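Local coordinates for protein GDNF family receptor alpha-3 (Homo sapiens, PDB 2GH0) that serves as a receptor for artemin, a growth factor that supports sensory and sympathetic neurons, and on binding it leads to activation of RET, at residues K14-C19 with R27-Y32; L51-K56 with P60-L65; P96-L101 with M180-F185; V116-H121 with P189-A194. All coordinates share one frame; numbering follows the deposited sequence.

Contact 1: residues K14-C19 with R27-Y32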
# COMPACT_ATOMS: atom_id res chain seq x y z
N LYS C 14 -4.78 -28.65 -26.98
CA LYS C 14 -3.75 -27.85 -27.67
C LYS C 14 -4.32 -26.65 -28.45
O LYS C 14 -3.76 -25.52 -28.38
CB LYS C 14 -2.87 -28.74 -28.56
CG LYS C 14 -1.97 -29.67 -27.78
CD LYS C 14 -1.17 -30.52 -28.80
CE LYS C 14 -0.22 -31.52 -28.15
NZ LYS C 14 0.97 -31.82 -29.08
N PHE C 15 -5.40 -26.86 -29.20
CA PHE C 15 -6.02 -25.72 -29.89
C PHE C 15 -6.65 -24.64 -29.02
O PHE C 15 -6.64 -23.46 -29.38
CB PHE C 15 -7.00 -26.17 -30.97
CG PHE C 15 -6.30 -26.67 -32.21
CD1 PHE C 15 -6.11 -28.04 -32.42
CD2 PHE C 15 -5.83 -25.76 -33.15
CE1 PHE C 15 -5.44 -28.54 -33.54
CE2 PHE C 15 -5.14 -26.22 -34.29
CZ PHE C 15 -4.94 -27.61 -34.49
N ALA C 16 -7.21 -25.05 -27.88
CA ALA C 16 -7.67 -24.09 -26.85
C ALA C 16 -6.49 -23.25 -26.45
O ALA C 16 -6.56 -22.05 -26.34
CB ALA C 16 -8.27 -24.82 -25.62
N MET C 17 -5.37 -23.90 -26.20
CA MET C 17 -4.19 -23.16 -25.75
C MET C 17 -3.55 -22.25 -26.83
O MET C 17 -2.96 -21.20 -26.49
CB MET C 17 -3.20 -24.14 -25.13
CG MET C 17 -3.76 -24.78 -23.83
SD MET C 17 -4.27 -23.58 -22.55
CE MET C 17 -6.01 -23.39 -22.82
N LEU C 18 -3.62 -22.64 -28.12
CA LEU C 18 -3.23 -21.71 -29.21
C LEU C 18 -4.01 -20.43 -29.16
O LEU C 18 -3.52 -19.35 -29.44
CB LEU C 18 -3.46 -22.33 -30.57
CG LEU C 18 -2.44 -22.99 -31.43
CD1 LEU C 18 -3.14 -23.20 -32.82
CD2 LEU C 18 -1.12 -22.16 -31.55
N CYS C 19 -5.29 -20.53 -28.83
CA CYS C 19 -6.13 -19.33 -28.65
C CYS C 19 -5.62 -18.50 -27.45
O CYS C 19 -5.49 -17.25 -27.53
CB CYS C 19 -7.61 -19.79 -28.42
SG CYS C 19 -8.86 -18.44 -28.11
N ARG C 27 -8.69 -13.09 -24.93
CA ARG C 27 -9.60 -12.19 -24.21
C ARG C 27 -11.05 -12.57 -24.55
O ARG C 27 -11.93 -12.54 -23.68
CB ARG C 27 -9.32 -10.73 -24.50
CG ARG C 27 -8.01 -10.23 -23.78
CD ARG C 27 -8.18 -8.96 -23.01
NE ARG C 27 -6.86 -8.39 -22.69
CZ ARG C 27 -6.67 -7.28 -22.01
NH1 ARG C 27 -7.72 -6.58 -21.57
NH2 ARG C 27 -5.44 -6.86 -21.77
N LEU C 28 -11.28 -12.90 -25.83
CA LEU C 28 -12.67 -13.22 -26.31
C LEU C 28 -13.16 -14.57 -25.75
O LEU C 28 -14.36 -14.75 -25.47
CB LEU C 28 -12.72 -13.24 -27.83
CG LEU C 28 -12.45 -11.85 -28.44
CD1 LEU C 28 -12.18 -12.12 -29.93
CD2 LEU C 28 -13.65 -10.96 -28.33
N ARG C 29 -12.25 -15.53 -25.66
CA ARG C 29 -12.58 -16.87 -25.11
C ARG C 29 -12.85 -16.72 -23.62
O ARG C 29 -13.81 -17.28 -23.10
CB ARG C 29 -11.42 -17.85 -25.32
CG ARG C 29 -11.71 -19.25 -24.73
CD ARG C 29 -10.62 -20.28 -25.19
NE ARG C 29 -10.72 -21.52 -24.42
CZ ARG C 29 -10.10 -21.76 -23.26
NH1 ARG C 29 -9.29 -20.87 -22.70
NH2 ARG C 29 -10.26 -22.93 -22.68
N LYS C 30 -12.00 -15.96 -22.93
CA LYS C 30 -12.18 -15.72 -21.50
C LYS C 30 -13.54 -15.04 -21.22
O LYS C 30 -14.19 -15.32 -20.21
CB LYS C 30 -11.04 -14.84 -20.93
CG LYS C 30 -9.83 -15.69 -20.43
CD LYS C 30 -9.06 -15.00 -19.27
CE LYS C 30 -8.25 -15.97 -18.36
NZ LYS C 30 -6.88 -15.16 -17.81
N ALA C 31 -13.89 -14.09 -22.08
CA ALA C 31 -15.15 -13.38 -21.98
C ALA C 31 -16.38 -14.30 -22.04
O ALA C 31 -17.27 -14.18 -21.20
CB ALA C 31 -15.25 -12.29 -23.06
N TYR C 32 -16.46 -15.22 -23.02
CA TYR C 32 -17.63 -16.09 -23.04
C TYR C 32 -17.53 -17.19 -21.99
O TYR C 32 -18.56 -17.64 -21.48
CB TYR C 32 -17.93 -16.67 -24.45
CG TYR C 32 -17.19 -17.95 -24.87
CD1 TYR C 32 -16.19 -17.92 -25.85
CD2 TYR C 32 -17.52 -19.20 -24.31
CE1 TYR C 32 -15.54 -19.10 -26.25
CE2 TYR C 32 -16.90 -20.36 -24.69
CZ TYR C 32 -15.91 -20.32 -25.67
OH TYR C 32 -15.26 -21.50 -26.05
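The flat guanidinium group of R29 lies against helix 11-20, beside A16 and M17, with the methyl CB of A16 over one of its faces, 4.0 Å from R29 NH2. The methyl CE of M17 comes in obliquely and ends 4.1 Å from R29 NH1. A second flat group, the ring of Y32, carries the backbone O of R29 on one face, offset toward its rim.

R29 reaches this place because its CG stands anti to the backbone N (chi1 178°) and the chain stays extended from CG to NE, which carries the charge across a gap between helix axes of 10.6 Å. Along the way its aliphatic part is used: C19 SG packs against R29 CB at 3.8 Å and R29 CD at 3.9 Å. That sulfur is also bonded to C25 SG, so the disulfide ties the start of helix 23-35 to the end of helix 11-20 and offers the arginine an apolar wall. The small A16 lays a single methyl over the guanidinium face, while the bent chain of M17, turned at chi2 and chi3, curls its methyl back to the arginine.

The charge itself is answered from outside the two segments: an acidic side chain of another protein's chain forms a salt bridge with R29 NH2, and an aromatic side chain of that chain packs on R29. The two helices, inclined at 112°, thus form part of an intermolecular surface, backed by L65 of helix 59-66, which touches A16, R29 and Y32, and by helix 43-56, which touches L28 and Y32.

Contact 2: residues L51-K56 with P60-L65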
# COMPACT_ATOMS: atom_id res chain seq x y z
N LEU C 51 -21.50 -14.98 -29.64
CA LEU C 51 -21.63 -14.31 -30.93
C LEU C 51 -20.44 -13.41 -31.18
O LEU C 51 -19.87 -13.40 -32.29
CB LEU C 51 -22.92 -13.48 -30.97
CG LEU C 51 -24.21 -14.30 -31.24
CD1 LEU C 51 -25.38 -13.40 -30.92
CD2 LEU C 51 -24.29 -14.78 -32.68
N THR C 52 -20.05 -12.67 -30.16
CA THR C 52 -18.87 -11.77 -30.26
C THR C 52 -17.62 -12.56 -30.53
O THR C 52 -16.78 -12.16 -31.35
CB THR C 52 -18.69 -11.00 -28.98
OG1 THR C 52 -19.87 -10.20 -28.82
CG2 THR C 52 -17.47 -10.11 -29.03
N PHE C 53 -17.49 -13.71 -29.87
CA PHE C 53 -16.27 -14.50 -30.03
C PHE C 53 -16.09 -14.89 -31.49
O PHE C 53 -15.03 -14.75 -32.03
CB PHE C 53 -16.27 -15.80 -29.16
CG PHE C 53 -15.05 -16.67 -29.43
CD1 PHE C 53 -13.85 -16.36 -28.83
CD2 PHE C 53 -15.11 -17.74 -30.35
CE1 PHE C 53 -12.69 -17.11 -29.07
CE2 PHE C 53 -13.97 -18.52 -30.64
CZ PHE C 53 -12.74 -18.18 -29.99
N PHE C 54 -17.11 -15.47 -32.13
CA PHE C 54 -16.94 -15.90 -33.51
C PHE C 54 -16.87 -14.70 -34.49
O PHE C 54 -16.29 -14.80 -35.56
CB PHE C 54 -18.04 -16.93 -33.88
CG PHE C 54 -17.86 -18.19 -33.17
CD1 PHE C 54 -18.58 -18.49 -32.03
CD2 PHE C 54 -16.85 -19.05 -33.60
CE1 PHE C 54 -18.32 -19.67 -31.34
CE2 PHE C 54 -16.57 -20.22 -32.93
CZ PHE C 54 -17.27 -20.53 -31.79
N GLU C 55 -17.51 -13.61 -34.12
CA GLU C 55 -17.41 -12.42 -34.89
C GLU C 55 -16.00 -11.78 -34.91
O GLU C 55 -15.56 -11.28 -35.96
CB GLU C 55 -18.40 -11.42 -34.34
CG GLU C 55 -18.44 -10.21 -35.08
CD GLU C 55 -19.64 -9.37 -34.67
OE1 GLU C 55 -20.35 -9.74 -33.68
OE2 GLU C 55 -19.86 -8.33 -35.37
N LYS C 56 -15.34 -11.78 -33.75
CA LYS C 56 -14.11 -11.01 -33.54
C LYS C 56 -12.82 -11.84 -33.62
O LYS C 56 -11.79 -11.31 -34.04
CB LYS C 56 -14.18 -10.20 -32.24
CG LYS C 56 -15.33 -9.14 -32.22
CD LYS C 56 -15.24 -8.18 -33.37
CE LYS C 56 -16.50 -7.26 -33.48
NZ LYS C 56 -16.10 -6.04 -34.27
N PRO C 60 -9.20 -18.64 -38.33
CA PRO C 60 -8.47 -19.88 -38.06
C PRO C 60 -8.38 -20.26 -36.55
O PRO C 60 -8.30 -21.43 -36.24
CB PRO C 60 -7.10 -19.61 -38.68
CG PRO C 60 -7.32 -18.45 -39.68
CD PRO C 60 -8.36 -17.60 -39.03
N HIS C 61 -8.27 -19.27 -35.66
CA HIS C 61 -8.29 -19.54 -34.21
C HIS C 61 -9.64 -20.06 -33.75
O HIS C 61 -9.73 -21.03 -32.99
CB HIS C 61 -7.90 -18.28 -33.40
CG HIS C 61 -6.47 -17.89 -33.58
ND1 HIS C 61 -6.08 -16.59 -33.82
CD2 HIS C 61 -5.34 -18.63 -33.59
CE1 HIS C 61 -4.76 -16.55 -33.97
NE2 HIS C 61 -4.29 -17.78 -33.85
N ALA C 62 -10.69 -19.44 -34.21
CA ALA C 62 -12.03 -19.89 -33.83
C ALA C 62 -12.35 -21.32 -34.33
O ALA C 62 -12.94 -22.17 -33.60
CB ALA C 62 -13.07 -18.79 -34.32
N GLN C 63 -11.94 -21.65 -35.56
CA GLN C 63 -12.15 -23.02 -36.11
C GLN C 63 -11.24 -24.05 -35.49
O GLN C 63 -11.64 -25.19 -35.32
CB GLN C 63 -11.91 -22.95 -37.64
CG GLN C 63 -13.13 -22.10 -38.21
CD GLN C 63 -13.08 -21.83 -39.67
OE1 GLN C 63 -12.29 -22.44 -40.38
NE2 GLN C 63 -13.95 -20.93 -40.14
N GLY C 64 -10.06 -23.64 -35.07
CA GLY C 64 -9.16 -24.55 -34.34
C GLY C 64 -9.78 -24.92 -32.99
O GLY C 64 -9.72 -26.09 -32.55
N LEU C 65 -10.33 -23.92 -32.34
CA LEU C 65 -10.89 -24.09 -31.00
C LEU C 65 -12.04 -25.14 -31.04
O LEU C 65 -12.18 -26.06 -30.21
CB LEU C 65 -11.43 -22.73 -30.53
CG LEU C 65 -12.05 -22.79 -29.12
CD1 LEU C 65 -11.00 -23.13 -28.06
CD2 LEU C 65 -12.86 -21.53 -28.72
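A62 meets two phenylalanines of helix 43-56 with its single methyl: CB lies 3.8 Å from F53 CE2 and 3.9 Å from F54 CD2. This is the tight part of the contact, where the CA atoms of F54 and A62 come within 6.3 Å of each other, and a residue as small as alanine lets the helices draw so near. L65, one turn further on, sends CD2 to F53 CZ at 3.6 Å, approaching the ring obliquely. F53 can serve both partners because a chi1 of 175° points its ring away from its own backbone N and out toward helix 59-66. Its atom CD2 also sits over the centre of the F54 ring.

The opposite character appears at E55 and K56, exposed residues whose charged ends are probably hydrated, and at H61, whose imidazole ends remote from the two phenylalanines. The side chains that pack, by contrast, are all apolar.

Y32 meets the F53 ring edge-to-face, and L143 and I146 touch F54, extending the apolar layer. Two consecutive helices joined by a short turn and packed at 128° belong here to the first of the two GDNF/GAS1 domains in this fragment, a mainly helical, disulfide-rich fold.

Contact 3: residues P96-L101 with M180-F185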
# COMPACT_ATOMS: atom_id res chain seq x y z
N PRO C 96 -36.93 -27.88 -28.04
CA PRO C 96 -38.25 -27.64 -28.62
C PRO C 96 -38.41 -28.26 -29.99
O PRO C 96 -37.47 -28.85 -30.50
CB PRO C 96 -38.29 -26.11 -28.75
CG PRO C 96 -36.92 -25.76 -29.05
CD PRO C 96 -36.01 -26.77 -28.35
N ASN C 97 -39.59 -28.13 -30.57
CA ASN C 97 -39.77 -28.59 -31.95
C ASN C 97 -38.88 -27.75 -32.88
O ASN C 97 -38.67 -26.53 -32.66
CB ASN C 97 -41.25 -28.50 -32.35
CG ASN C 97 -41.48 -28.96 -33.74
OD1 ASN C 97 -41.36 -28.17 -34.66
ND2 ASN C 97 -41.82 -30.26 -33.92
N CYS C 98 -38.27 -28.37 -33.87
CA CYS C 98 -37.31 -27.58 -34.69
C CYS C 98 -37.94 -26.38 -35.41
O CYS C 98 -37.25 -25.35 -35.57
CB CYS C 98 -36.67 -28.44 -35.74
SG CYS C 98 -35.57 -29.71 -35.02
N LEU C 99 -39.19 -26.57 -35.88
CA LEU C 99 -39.97 -25.54 -36.60
C LEU C 99 -40.38 -24.37 -35.71
O LEU C 99 -40.34 -23.22 -36.16
CB LEU C 99 -41.23 -26.13 -37.28
CG LEU C 99 -40.90 -27.19 -38.34
CD1 LEU C 99 -42.20 -27.82 -38.80
CD2 LEU C 99 -40.04 -26.61 -39.49
N GLU C 100 -40.77 -24.64 -34.46
CA GLU C 100 -40.83 -23.57 -33.41
C GLU C 100 -39.55 -22.80 -33.12
O GLU C 100 -39.56 -21.58 -32.97
CB GLU C 100 -41.33 -24.21 -32.12
CG GLU C 100 -42.77 -24.59 -32.33
CD GLU C 100 -43.51 -23.46 -33.03
OE1 GLU C 100 -43.36 -22.30 -32.45
OE2 GLU C 100 -44.24 -23.71 -34.10
N LEU C 101 -38.46 -23.52 -32.97
CA LEU C 101 -37.15 -22.88 -32.83
C LEU C 101 -36.79 -21.92 -34.00
O LEU C 101 -36.32 -20.79 -33.78
CB LEU C 101 -36.10 -24.00 -32.72
CG LEU C 101 -34.72 -23.62 -32.20
CD1 LEU C 101 -34.79 -22.88 -30.80
CD2 LEU C 101 -33.75 -24.86 -32.18
N MET C 180 -36.44 -31.97 -42.74
CA MET C 180 -35.64 -31.20 -43.71
C MET C 180 -34.77 -30.14 -43.04
O MET C 180 -33.60 -30.05 -43.32
CB MET C 180 -36.62 -30.56 -44.70
CG MET C 180 -35.98 -29.45 -45.51
SD MET C 180 -34.82 -30.06 -46.72
CE MET C 180 -36.02 -30.72 -47.77
N LEU C 181 -35.35 -29.37 -42.13
CA LEU C 181 -34.59 -28.33 -41.39
C LEU C 181 -33.55 -28.97 -40.52
O LEU C 181 -32.38 -28.63 -40.56
CB LEU C 181 -35.57 -27.47 -40.56
CG LEU C 181 -34.99 -26.41 -39.61
CD1 LEU C 181 -34.11 -25.42 -40.36
CD2 LEU C 181 -36.16 -25.73 -38.94
N GLU C 182 -33.97 -29.92 -39.70
CA GLU C 182 -33.05 -30.65 -38.80
C GLU C 182 -31.87 -31.28 -39.59
O GLU C 182 -30.68 -31.20 -39.18
CB GLU C 182 -33.84 -31.77 -38.09
CG GLU C 182 -33.14 -32.16 -36.79
CD GLU C 182 -31.99 -33.20 -36.97
OE1 GLU C 182 -32.00 -33.97 -37.96
OE2 GLU C 182 -31.14 -33.30 -36.03
N GLY C 183 -32.25 -31.98 -40.66
CA GLY C 183 -31.29 -32.69 -41.51
C GLY C 183 -30.22 -31.81 -42.13
O GLY C 183 -29.13 -32.24 -42.39
N PHE C 184 -30.56 -30.56 -42.44
CA PHE C 184 -29.62 -29.59 -43.00
C PHE C 184 -28.40 -29.38 -42.09
O PHE C 184 -27.32 -29.05 -42.56
CB PHE C 184 -30.35 -28.24 -43.30
CG PHE C 184 -29.67 -27.42 -44.33
CD1 PHE C 184 -29.80 -27.71 -45.67
CD2 PHE C 184 -28.82 -26.38 -43.96
CE1 PHE C 184 -29.14 -26.94 -46.65
CE2 PHE C 184 -28.11 -25.60 -44.95
CZ PHE C 184 -28.29 -25.89 -46.28
N PHE C 185 -28.55 -29.70 -40.80
CA PHE C 185 -27.44 -29.67 -39.85
C PHE C 185 -26.96 -31.06 -39.55
O PHE C 185 -25.76 -31.31 -39.52
CB PHE C 185 -27.93 -29.07 -38.50
CG PHE C 185 -28.21 -27.60 -38.56
CD1 PHE C 185 -29.43 -27.15 -39.05
CD2 PHE C 185 -27.24 -26.68 -38.16
CE1 PHE C 185 -29.73 -25.80 -39.14
CE2 PHE C 185 -27.52 -25.33 -38.23
CZ PHE C 185 -28.76 -24.88 -38.70
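C98 and L99 are the residues of segment 96-101 that meet helix 175-186, and N97 just before them starts the helix on which they lie. As its N-cap, N97 accepts from L99 N through OD1 at 3.0 Å, with a bent N-H...O angle of 135° and the donor above the carbonyl plane. Asparagine suits this position because a short side-chain carbonyl can serve an amide of the first turn; its ND2 is bonded to S171 OG.

C98 follows, its bond to CB directed at the other helix. SG lies 3.9 Å from E182 CG and 4.1 Å from E182 CB, touching the aliphatic stem of the glutamate, while the same sulfur is joined to C166 in a disulfide. The glutamate stem is bent at chi2 (-84°), which turns its carboxylate away from the sulfur; OE1 is bonded to S186 OG, one turn later. On the backbone side, C98 O is approached by L181 CD2 at 3.6 Å.

L99 then adds its own methyl, CD2 lying 4.0 Å from L181 CD2. The two leucines cross obliquely, and L181 reaches both C98 and L99 because a chi1 of 175° extends its isobutyl group toward helix 98-106. C178, earlier in helix 175-186, touches C98 and L99.

Chemically, methyls, methylenes and a sulfur meet, together with the C98 carbonyl oxygen, which a methyl touches without a hydrogen bond; N97 and E182 OE1 are bonded elsewhere. This part of the second GDNF/GAS1 domain in the fragment probably relies on dispersion and the hydrophobic effect, and the C98-C166 disulfide probably restrains the start of helix 98-106.

Contact 4: residues V116-H121 with P189-A194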
# COMPACT_ATOMS: atom_id res chain seq x y z
N VAL C 116 -29.98 -17.52 -43.00
CA VAL C 116 -29.84 -17.35 -44.45
C VAL C 116 -28.41 -17.64 -44.96
O VAL C 116 -28.24 -18.34 -45.96
CB VAL C 116 -30.28 -15.99 -44.89
CG1 VAL C 116 -29.81 -15.73 -46.29
CG2 VAL C 116 -31.79 -15.89 -44.78
N ASP C 117 -27.38 -17.12 -44.30
CA ASP C 117 -26.08 -17.39 -44.88
C ASP C 117 -25.67 -18.85 -44.75
O ASP C 117 -24.97 -19.35 -45.62
CB ASP C 117 -24.96 -16.41 -44.51
CG ASP C 117 -24.94 -16.02 -43.08
OD1 ASP C 117 -24.67 -16.94 -42.26
OD2 ASP C 117 -25.02 -14.76 -42.78
N PHE C 118 -26.10 -19.54 -43.70
CA PHE C 118 -25.77 -20.97 -43.56
C PHE C 118 -26.45 -21.78 -44.70
O PHE C 118 -25.86 -22.70 -45.33
CB PHE C 118 -26.22 -21.43 -42.16
CG PHE C 118 -26.13 -22.93 -41.95
CD1 PHE C 118 -24.89 -23.57 -41.95
CD2 PHE C 118 -27.24 -23.67 -41.78
CE1 PHE C 118 -24.79 -24.92 -41.78
CE2 PHE C 118 -27.15 -25.08 -41.64
CZ PHE C 118 -25.93 -25.68 -41.64
N GLN C 119 -27.69 -21.44 -44.99
CA GLN C 119 -28.41 -22.06 -46.13
C GLN C 119 -27.79 -21.77 -47.50
O GLN C 119 -27.89 -22.60 -48.37
CB GLN C 119 -29.85 -21.55 -46.15
CG GLN C 119 -30.58 -22.11 -44.97
CD GLN C 119 -32.06 -21.65 -44.88
OE1 GLN C 119 -32.49 -20.62 -45.48
NE2 GLN C 119 -32.83 -22.41 -44.10
N THR C 120 -27.20 -20.59 -47.67
CA THR C 120 -26.56 -20.11 -48.90
C THR C 120 -25.21 -20.83 -49.09
O THR C 120 -24.92 -21.31 -50.19
CB THR C 120 -26.35 -18.61 -48.86
OG1 THR C 120 -27.64 -17.98 -48.85
CG2 THR C 120 -25.58 -18.07 -50.08
N HIS C 121 -24.42 -20.94 -48.04
CA HIS C 121 -23.06 -21.46 -48.22
C HIS C 121 -22.93 -22.95 -47.97
O HIS C 121 -22.06 -23.60 -48.59
CB HIS C 121 -22.08 -20.67 -47.38
CG HIS C 121 -21.95 -19.24 -47.81
ND1 HIS C 121 -22.65 -18.20 -47.20
CD2 HIS C 121 -21.29 -18.67 -48.85
CE1 HIS C 121 -22.37 -17.06 -47.81
NE2 HIS C 121 -21.53 -17.31 -48.79
N PRO C 189 -23.93 -33.47 -46.44
CA PRO C 189 -22.59 -33.86 -46.86
C PRO C 189 -21.64 -32.70 -47.08
O PRO C 189 -20.43 -32.87 -46.92
CB PRO C 189 -22.85 -34.63 -48.18
CG PRO C 189 -24.08 -33.98 -48.74
CD PRO C 189 -24.94 -33.90 -47.45
N CYS C 190 -22.16 -31.53 -47.44
CA CYS C 190 -21.29 -30.35 -47.67
C CYS C 190 -20.67 -29.97 -46.32
O CYS C 190 -19.43 -29.77 -46.18
CB CYS C 190 -22.12 -29.17 -48.28
SG CYS C 190 -21.40 -27.49 -47.81
N LEU C 191 -21.53 -29.86 -45.30
CA LEU C 191 -21.09 -29.47 -43.98
C LEU C 191 -20.17 -30.53 -43.38
O LEU C 191 -19.13 -30.24 -42.79
CB LEU C 191 -22.31 -29.20 -43.08
CG LEU C 191 -21.93 -28.91 -41.60
CD1 LEU C 191 -21.20 -27.59 -41.61
CD2 LEU C 191 -23.20 -28.70 -40.79
N THR C 192 -20.56 -31.80 -43.54
CA THR C 192 -19.72 -32.88 -43.05
C THR C 192 -18.34 -32.92 -43.66
O THR C 192 -17.36 -33.11 -42.95
CB THR C 192 -20.43 -34.22 -43.31
OG1 THR C 192 -21.65 -34.17 -42.57
CG2 THR C 192 -19.58 -35.36 -42.80
N GLU C 193 -18.26 -32.73 -44.97
CA GLU C 193 -16.99 -32.76 -45.64
C GLU C 193 -16.13 -31.54 -45.28
O GLU C 193 -14.92 -31.68 -45.13
CB GLU C 193 -17.17 -32.89 -47.14
CG GLU C 193 -17.55 -34.34 -47.55
CD GLU C 193 -16.72 -35.43 -46.74
OE1 GLU C 193 -15.45 -35.46 -46.81
OE2 GLU C 193 -17.34 -36.19 -45.95
N ALA C 194 -16.74 -30.38 -45.18
CA ALA C 194 -16.04 -29.16 -44.80
C ALA C 194 -15.43 -29.30 -43.41
O ALA C 194 -14.25 -28.95 -43.16
CB ALA C 194 -17.04 -27.96 -44.84
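The end of helix 109-121 and the start of helix 189-205 come no closer than 9.1 Å between CA atoms, at H121 and C190, so side chains must span the gap. F118 and L191 do so. L191 CD2 meets F118 CZ at 4.2 Å, arriving at the edge of the ring and near its plane, and the two side chains cross at about a right angle. Their first torsions are both close to trans, F118 at 171° and L191 at 174°, and each side chain is thereby carried into the space between the helices, where phenyl ring and leucine methyl meet.

The second meeting point involves a sulfur and a backbone oxygen: C190 SG lies 4.0 Å from H121 O. This sulfur also forms the disulfide with C131, in the polypeptide that follows helix 109-121. Disulfides are a hallmark of the cysteine-rich GDNF/GAS1 domain, whose second copy in this chain includes the 116-121 segment; this one joins a helix start to a loop. F118 is an inner residue of that domain, its ring stacked on F185 and meeting F184 nearly perpendicularly.

Near its C-terminal end, helix 109-121 turns polar side chains back on itself. H121 ND1 donates to D117 O at 3.0 Å, and H121 N reaches the same oxygen from the opposite face of its carbonyl plane. T120 OG1 similarly joins its own N in bonding to V116 O, at 3.0 Å from the hydroxyl. T120 CG2 sits over the centre of the imidazole ring, while T133 and R137 also touch H121.

Overall arrangement
Contacts 1 and 2 share the first of the two GDNF/GAS1 domains in this fragment and touch directly, L28 packing on F53 and Y32 on L65, whereas contacts 3 and 4 share one aromatic cluster and also touch where F184 packs on Q119. Contacts 1 and 3 lie about 30 Å apart, centre to centre, on opposite sides of the chain's centre. Contacts 1, 2 and 4 are largely buried, contact 3 partly so. In contact 2 the side chains that pack are all apolar; contacts 1, 3 and 4 each include a disulfide cysteine. Contact 1 alone is touched by another protein, and its arginine sets it apart. Contacts 3 and 4 alternate along the chain, linking successive helices 98-106 and 109-121 to 175-186 and 189-205.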